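Putative glycosidase ph117-related (PDB 5A7V) is a GH130-family enzyme that probably cleaves beta-linked mannosides and binds mannose in a pocket at the centre of its fold. Local coordinates at residues A[78-82]-A[146-150]; A[272-278]-A[348-352]. All blocks are in the same frame, centred on the assembly; numbering follows the deposited sequence.

Interaction 1. Residues A[78-82]-A[146-150]. With MAN (alpha-D-mannopyranose), chain E.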
ATOM      1  N   ASN A  78      -4.358   2.639  -6.094  1.00  9.15           N
ATOM      2  CA  ASN A  78      -3.393   2.617  -4.969  1.00  8.94           C
ATOM      3  C   ASN A  78      -3.786   3.488  -3.770  1.00  8.33           C
ATOM      4  O   ASN A  78      -3.290   4.607  -3.640  1.00 10.39           O
ATOM      5  CB  ASN A  78      -2.017   2.938  -5.502  1.00  9.38           C
ATOM      6  CG  ASN A  78      -1.494   1.846  -6.435  1.00  9.17           C
ATOM      7  OD1 ASN A  78      -2.202   0.892  -6.761  1.00  9.10           O
ATOM      8  ND2 ASN A  78      -0.287   2.040  -6.901  1.00  9.56           N
ATOM      9  N   PRO A  79      -4.683   2.922  -2.951  1.00  8.83           N
ATOM     10  CA  PRO A  79      -5.335   3.712  -1.895  1.00  9.64           C
ATOM     11  C   PRO A  79      -4.783   3.463  -0.503  1.00  9.53           C
ATOM     12  O   PRO A  79      -4.334   2.363  -0.170  1.00 10.80           O
ATOM     13  CB  PRO A  79      -6.770   3.177  -1.945  1.00 11.32           C
ATOM     14  CG  PRO A  79      -6.579   1.728  -2.247  1.00 10.65           C
ATOM     15  CD  PRO A  79      -5.417   1.667  -3.173  1.00  9.82           C
ATOM     16  N   ALA A  80      -4.848   4.500   0.349  1.00  9.59           N
ATOM     17  CA  ALA A  80      -4.734   4.326   1.806  1.00  8.40           C
ATOM     18  C   ALA A  80      -6.135   4.131   2.362  1.00  9.56           C
ATOM     19  O   ALA A  80      -7.115   4.584   1.763  1.00 10.23           O
ATOM     20  CB  ALA A  80      -4.126   5.566   2.431  1.00 10.14           C
ATOM     21  N   ALA A  81      -6.225   3.539   3.552  1.00  9.21           N
ATOM     22  CA  ALA A  81      -7.494   3.364   4.217  1.00  9.69           C
ATOM     23  C   ALA A  81      -7.283   3.464   5.703  1.00 10.21           C
ATOM     24  O   ALA A  81      -6.290   2.989   6.232  1.00 10.81           O
ATOM     25  CB  ALA A  81      -8.178   2.067   3.843  1.00  9.34           C
ATOM     26  N   THR A  82      -8.254   4.069   6.378  1.00  9.83           N
ATOM     27  CA  THR A  82      -8.208   4.204   7.844  1.00 10.24           C
ATOM     28  C   THR A  82      -9.616   4.292   8.411  1.00 10.84           C
ATOM     29  O   THR A  82     -10.596   4.318   7.680  1.00 12.69           O
ATOM     30  CB  THR A  82      -7.254   5.358   8.255  1.00 11.76           C
ATOM     31  OG1 THR A  82      -6.881   5.279   9.647  1.00 14.11           O
ATOM     32  CG2 THR A  82      -7.846   6.711   7.957  1.00 12.98           C
ATOM     33  N   ASP A 146       0.559   6.844  -3.873  1.00  8.48           N
ATOM     34  CA  ASP A 146       0.648   5.584  -3.132  1.00  9.53           C
ATOM     35  C   ASP A 146       0.702   5.744  -1.599  1.00  9.26           C
ATOM     36  O   ASP A 146       1.631   5.290  -0.925  1.00 10.83           O
ATOM     37  CB  ASP A 146       1.825   4.727  -3.604  1.00  9.89           C
ATOM     38  CG  ASP A 146       1.813   4.346  -5.090  1.00 10.50           C
ATOM     39  OD1 ASP A 146       0.820   4.599  -5.774  1.00  9.94           O
ATOM     40  OD2 ASP A 146       2.855   3.761  -5.485  1.00 10.95           O
ATOM     41  N   PRO A 147      -0.341   6.386  -1.050  1.00  8.59           N
ATOM     42  CA  PRO A 147      -0.348   6.632   0.405  1.00  8.51           C
ATOM     43  C   PRO A 147      -0.614   5.379   1.209  1.00  8.49           C
ATOM     44  O   PRO A 147      -1.369   4.498   0.801  1.00  9.43           O
ATOM     45  CB  PRO A 147      -1.503   7.640   0.586  1.00  9.11           C
ATOM     46  CG  PRO A 147      -2.470   7.223  -0.514  1.00  9.24           C
ATOM     47  CD  PRO A 147      -1.567   6.874  -1.692  1.00  8.98           C
ATOM     48  N   ARG A 148      -0.026   5.325   2.409  1.00  7.94           N
ATOM     49  CA  ARG A 148      -0.439   4.382   3.433  1.00  9.00           C
ATOM     50  C   ARG A 148      -0.681   5.212   4.706  1.00  8.95           C
ATOM     51  O   ARG A 148       0.096   6.129   4.976  1.00 10.24           O
ATOM     52  CB  ARG A 148       0.608   3.335   3.769  1.00  9.74           C
ATOM     53  CG  ARG A 148       0.707   2.231   2.739  1.00 12.26           C
ATOM     54  CD  ARG A 148       1.815   2.383   1.876  1.00 18.09           C
ATOM     55  NE  ARG A 148       2.175   1.208   1.053  1.00 12.87           N
ATOM     56  CZ  ARG A 148       2.599   1.377  -0.173  1.00  9.85           C
ATOM     57  NH1 ARG A 148       2.645   2.538  -0.726  1.00 11.67           N
ATOM     58  NH2 ARG A 148       2.905   0.310  -0.897  1.00 10.48           N
ATOM     59  N   ILE A 149      -1.756   4.880   5.434  1.00  8.53           N
ATOM     60  CA  ILE A 149      -2.106   5.687   6.640  1.00  9.43           C
ATOM     61  C   ILE A 149      -2.262   4.757   7.840  1.00  9.30           C
ATOM     62  O   ILE A 149      -2.903   3.705   7.773  1.00 10.16           O
ATOM     63  CB  ILE A 149      -3.388   6.503   6.442  1.00 10.76           C
ATOM     64  CG1 ILE A 149      -3.138   7.588   5.378  1.00 11.77           C
ATOM     65  CG2 ILE A 149      -3.855   7.140   7.753  1.00 11.72           C
ATOM     66  CD1 ILE A 149      -4.351   8.334   4.854  1.00 12.51           C
ATOM     67  N   ALA A 150      -1.639   5.188   8.952  1.00  9.32           N
ATOM     68  CA  ALA A 150      -1.815   4.575  10.269  1.00  9.99           C
ATOM     69  C   ALA A 150      -2.055   5.707  11.266  1.00 10.58           C
ATOM     70  O   ALA A 150      -1.846   6.866  10.909  1.00 12.80           O
ATOM     71  CB  ALA A 150      -0.607   3.743  10.647  1.00  9.69           C
TER
HETATM   72  C1  MAN E1386       5.330   0.197  -8.421  1.00 14.34           C
HETATM   73  C2  MAN E1386       4.310   0.482  -7.296  1.00 14.18           C
HETATM   74  C3  MAN E1386       3.013   1.203  -7.711  1.00 13.00           C
HETATM   75  C4  MAN E1386       2.453   0.632  -9.027  1.00 12.88           C
HETATM   76  C5  MAN E1386       3.330  -0.489  -9.615  1.00 15.05           C
HETATM   77  C6  MAN E1386       2.854  -0.940 -11.014  1.00 15.04           C
HETATM   78  O1  MAN E1386       6.249  -0.980  -8.093  1.00 14.66           O
HETATM   79  O2  MAN E1386       5.016   1.282  -6.337  1.00 16.79           O
HETATM   80  O3  MAN E1386       3.200   2.591  -7.912  1.00 12.61           O
HETATM   81  O4  MAN E1386       1.137   0.205  -8.740  1.00 12.37           O
HETATM   82  O5  MAN E1386       4.689   0.044  -9.707  1.00 13.86           O
HETATM   83  O6  MAN E1386       2.962   0.156 -11.932  1.00 13.68           O
HETATM   84  O   HOH W   1      -3.150   2.553   4.265  1.00  9.33           O
HETATM   85  O   HOH W   2      -5.038   3.206   9.559  1.00 14.06           O
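Asn-78 and Asp-146 reach in step toward the bound mannose. Asn-78 CB lies 3.3 Å from Asp-146 OD1. From there chi1 (-66°) sets CG anti to the carbonyl carbon of Asn-78, and the amide that follows heads past that carboxylate for the sugar. The side-chain OD1 of Asn-78 comes no closer than 3.9 Å to mannose O4; it is the nitrogen that bonds the sugar. Asn-78 ND2 donates to O4 of the mannose over 3.0 Å in a nearly straight bond, and it also donates to Asp-146 OD1 at 3.0 Å. The second bond lies in the amide plane but meets the carboxylate from above, 53° out of its plane. Asp-146 OD1 also forms a salt bridge with Arg-93, and the two partners together restrain the carboxylate; the other oxygen, Asp-146 OD2, sits 2.7 Å from mannose O3.

Behind the sugar, the two strands run nearly parallel, 12° apart. Each begins the four-stranded antiparallel sheet of its own blade in the five-bladed beta-propeller fold of GH130 enzymes, and here the innermost strands of neighbouring blades face each other. Rather than pairing directly through their backbones, they share water: one molecule accepts from Ile-149 N and, weakly, from Ala-81 N, while a second donates to Ile-149 O and hydrogen-bonds with Thr-82 OG1.

On the other side of the strand pair from the first water, apolar side chains meet. The methyl of Ala-80 nestles between the ring of Pro-147 and the branch of Ile-149, with Ala-80 CB 3.7 Å from Ile-149 CD1 and 3.4 Å from the carbonyl oxygen of Pro-147. Farther along, Ile-149 CG2 lies 3.9 Å from Thr-82 CB, the Thr-82 side chain lying crosswise to that of Ile-149.

Interaction 2. Residues A[272-278]-A[348-352]. With MAN (alpha-D-mannopyranose), chain E.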
ATOM      1  N   GLU A 272       7.450  -5.733  -2.430  1.00  8.73           N
ATOM      2  CA  GLU A 272       7.161  -4.320  -2.186  1.00  8.59           C
ATOM      3  C   GLU A 272       6.110  -4.207  -1.095  1.00  8.82           C
ATOM      4  O   GLU A 272       5.023  -4.755  -1.146  1.00  9.70           O
ATOM      5  CB  GLU A 272       6.631  -3.669  -3.460  1.00  9.38           C
ATOM      6  CG  GLU A 272       6.238  -2.192  -3.255  1.00  9.08           C
ATOM      7  CD  GLU A 272       6.070  -1.398  -4.517  1.00  9.58           C
ATOM      8  OE1 GLU A 272       5.917  -2.044  -5.616  1.00 10.57           O
ATOM      9  OE2 GLU A 272       6.140  -0.155  -4.458  1.00 11.19           O
ATOM     10  N   CYS A 273       6.476  -3.484  -0.033  1.00  8.25           N
ATOM     11  CA  CYS A 273       5.610  -3.357   1.168  1.00  8.87           C
ATOM     12  C   CYS A 273       4.212  -2.912   0.806  1.00  8.80           C
ATOM     13  O   CYS A 273       4.037  -2.073  -0.055  1.00 10.72           O
ATOM     14  CB  CYS A 273       6.284  -2.436   2.192  1.00  9.05           C
ATOM     15  SG  CYS A 273       7.828  -3.121   2.860  1.00 11.09           S
ATOM     16  N   GLY A 274       3.204  -3.465   1.494  1.00  8.33           N
ATOM     17  CA  GLY A 274       1.812  -3.140   1.244  1.00  8.97           C
ATOM     18  C   GLY A 274       1.203  -2.220   2.337  1.00  7.79           C
ATOM     19  O   GLY A 274       1.781  -1.143   2.600  1.00  9.66           O
ATOM     20  N   PRO A 275       0.119  -2.639   2.964  1.00  8.31           N
ATOM     21  CA  PRO A 275      -0.467  -1.806   4.023  1.00  9.30           C
ATOM     22  C   PRO A 275       0.424  -1.794   5.278  1.00  9.53           C
ATOM     23  O   PRO A 275       1.438  -2.474   5.347  1.00  8.86           O
ATOM     24  CB  PRO A 275      -1.788  -2.501   4.324  1.00  9.96           C
ATOM     25  CG  PRO A 275      -1.581  -3.920   3.916  1.00 11.39           C
ATOM     26  CD  PRO A 275      -0.614  -3.921   2.791  1.00  9.46           C
ATOM     27  N   PRO A 276       0.038  -1.023   6.320  1.00  9.01           N
ATOM     28  CA  PRO A 276       0.758  -1.074   7.619  1.00  8.70           C
ATOM     29  C   PRO A 276       0.906  -2.521   8.153  1.00  8.87           C
ATOM     30  O   PRO A 276       0.005  -3.362   7.954  1.00  8.79           O
ATOM     31  CB  PRO A 276      -0.130  -0.194   8.499  1.00  9.36           C
ATOM     32  CG  PRO A 276      -0.726   0.795   7.541  1.00  8.73           C
ATOM     33  CD  PRO A 276      -1.015  -0.005   6.300  1.00  9.28           C
ATOM     34  N   ALA A 277       2.059  -2.802   8.756  1.00  8.65           N
ATOM     35  CA  ALA A 277       2.315  -4.115   9.328  1.00  9.01           C
ATOM     36  C   ALA A 277       1.520  -4.312  10.617  1.00  8.89           C
ATOM     37  O   ALA A 277       1.177  -3.322  11.285  1.00 10.00           O
ATOM     38  CB  ALA A 277       3.759  -4.305   9.555  1.00  9.32           C
ATOM     39  N   ILE A 278       1.215  -5.554  11.002  1.00  8.46           N
ATOM     40  CA  ILE A 278       0.331  -5.866  12.111  1.00  8.80           C
ATOM     41  C   ILE A 278       0.976  -6.821  13.094  1.00  8.82           C
ATOM     42  O   ILE A 278       1.364  -7.935  12.743  1.00  9.62           O
ATOM     43  CB  ILE A 278      -1.018  -6.449  11.646  1.00 10.00           C
ATOM     44  CG1 ILE A 278      -1.679  -5.544  10.614  1.00 11.08           C
ATOM     45  CG2 ILE A 278      -1.940  -6.691  12.835  1.00 11.07           C
ATOM     46  CD1 ILE A 278      -2.831  -6.201   9.860  1.00 10.50           C
ATOM     47  N   PHE A 348      -2.803  -4.369  -6.041  1.00  7.97           N
ATOM     48  CA  PHE A 348      -1.727  -3.708  -5.289  1.00  8.24           C
ATOM     49  C   PHE A 348      -2.265  -3.313  -3.904  1.00  7.84           C
ATOM     50  O   PHE A 348      -2.978  -2.325  -3.765  1.00  8.32           O
ATOM     51  CB  PHE A 348      -1.205  -2.498  -6.051  1.00  8.56           C
ATOM     52  CG  PHE A 348       0.090  -1.973  -5.527  1.00  8.45           C
ATOM     53  CD1 PHE A 348       1.310  -2.574  -5.858  1.00 10.00           C
ATOM     54  CD2 PHE A 348       0.097  -0.898  -4.607  1.00  9.85           C
ATOM     55  CE1 PHE A 348       2.494  -2.128  -5.328  1.00  9.86           C
ATOM     56  CE2 PHE A 348       1.290  -0.450  -4.106  1.00 11.24           C
ATOM     57  CZ  PHE A 348       2.480  -1.033  -4.443  1.00 10.68           C
ATOM     58  N   ILE A 349      -1.985  -4.164  -2.914  1.00  7.75           N
ATOM     59  CA  ILE A 349      -2.581  -4.015  -1.606  1.00  7.83           C
ATOM     60  C   ILE A 349      -1.911  -2.917  -0.815  1.00  8.53           C
ATOM     61  O   ILE A 349      -0.690  -2.807  -0.784  1.00  8.39           O
ATOM     62  CB  ILE A 349      -2.639  -5.362  -0.871  1.00  8.49           C
ATOM     63  CG1 ILE A 349      -1.260  -5.966  -0.596  1.00  9.43           C
ATOM     64  CG2 ILE A 349      -3.554  -6.346  -1.591  1.00  9.77           C
ATOM     65  CD1 ILE A 349      -1.234  -6.970   0.540  1.00  9.22           C
ATOM     66  N   GLU A 350      -2.758  -2.099  -0.163  1.00  8.55           N
ATOM     67  CA  GLU A 350      -2.231  -0.853   0.366  1.00  8.76           C
ATOM     68  C   GLU A 350      -3.000  -0.294   1.564  1.00  8.58           C
ATOM     69  O   GLU A 350      -2.381   0.489   2.328  1.00  8.76           O
ATOM     70  CB  GLU A 350      -2.173   0.160  -0.754  1.00  9.26           C
ATOM     71  CG  GLU A 350      -1.382   1.414  -0.470  1.00  9.55           C
ATOM     72  CD  GLU A 350      -1.143   2.245  -1.711  1.00 10.09           C
ATOM     73  OE1 GLU A 350      -0.940   1.693  -2.815  1.00 12.42           O
ATOM     74  OE2 GLU A 350      -1.084   3.512  -1.648  1.00 10.88           O
ATOM     75  N   GLY A 351      -4.269  -0.628   1.736  1.00  8.24           N
ATOM     76  CA  GLY A 351      -5.033  -0.156   2.886  1.00  9.43           C
ATOM     77  C   GLY A 351      -5.746  -1.297   3.586  1.00  9.20           C
ATOM     78  O   GLY A 351      -6.196  -2.246   2.910  1.00  9.40           O
ATOM     79  N   MET A 352      -5.868  -1.220   4.915  1.00  9.51           N
ATOM     80  CA  MET A 352      -6.627  -2.205   5.650  1.00  9.66           C
ATOM     81  C   MET A 352      -7.317  -1.502   6.808  1.00  9.14           C
ATOM     82  O   MET A 352      -6.671  -0.672   7.488  1.00 12.43           O
ATOM     83  CB  MET A 352      -5.755  -3.307   6.253  1.00 11.95           C
ATOM     84  CG  MET A 352      -5.190  -4.260   5.293  1.00 12.25           C
ATOM     85  SD  MET A 352      -4.076  -5.463   6.080  1.00 12.21           S
ATOM     86  CE  MET A 352      -5.128  -6.623   6.953  1.00 13.28           C
TER
HETATM   87  C1  MAN E1386       5.330   0.197  -8.421  1.00 14.34           C
HETATM   88  C2  MAN E1386       4.310   0.482  -7.296  1.00 14.18           C
HETATM   89  C3  MAN E1386       3.013   1.203  -7.711  1.00 13.00           C
HETATM   90  C4  MAN E1386       2.453   0.632  -9.027  1.00 12.88           C
HETATM   91  C5  MAN E1386       3.330  -0.489  -9.615  1.00 15.05           C
HETATM   92  C6  MAN E1386       2.854  -0.940 -11.014  1.00 15.04           C
HETATM   93  O1  MAN E1386       6.249  -0.980  -8.093  1.00 14.66           O
HETATM   94  O2  MAN E1386       5.016   1.282  -6.337  1.00 16.79           O
HETATM   95  O3  MAN E1386       3.200   2.591  -7.912  1.00 12.61           O
HETATM   96  O4  MAN E1386       1.137   0.205  -8.740  1.00 12.37           O
HETATM   97  O5  MAN E1386       4.689   0.044  -9.707  1.00 13.86           O
HETATM   98  O6  MAN E1386       2.962   0.156 -11.932  1.00 13.68           O
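The innermost strands of two more propeller blades meet here, and the pocket end of their contact carries Glu-272 and Phe-348. Glu-272 stretches out, its CG opposite the backbone N (chi1 177°), and reaches the mannose, where Glu-272 OE2 accepts from the sugar's O2 at 2.6 Å. Glu-272 OE1 meets the edge of the Phe-348 ring, 3.4 Å from CE1, with the carboxylate turned 80° against the ring. The sugar lies over one face of that same ring.

Away from the pocket, Pro-275 wedges against the second strand, where Glu-350 and Gly-351 form a classic beta bulge against strand 358-365. Pro-275 CA makes a CA-H...O contact of 3.4 Å with Glu-350 O, Pro-275 CD rests 3.8 Å from Ile-349 CD1, and Pro-275 CG touches Met-352 SD at 3.6 Å. The bend of Met-352 at chi3 (75°) carries its CE on to Ile-278 CD1, 3.7 Å away.

Pro-275 has no N-H to offer, and the strands meet through its ring, the CA-H...O contact and the Met-352 sulfur; at the other end, the carboxylate beside the weakly positive ring edge is probably favoured electrostatically while it grips the sugar.

Both contacts are buried near the centre of the chain, their own centres 8 Å apart, and each joins inner strands of different blades while opening onto the same mannose. Interaction 1 supplies Asn-78 and Asp-146 toward O4 and O3; interaction 2 brings Glu-272 toward O1 and O2, plus an aromatic face. Arg-148 ties them together: its NE and NH2 donate to the carbonyls of Gly-274 and Cys-273, and NH1 makes a weak, long ion pair with Glu-350. The chemistry differs behind the pocket. Strands 78-82 and 146-150 have water-bridged backbones and a methyl set between Pro-147 and Ile-149, whereas in interaction 2 a proline ring and a methionine sulfur pack directly across the interface.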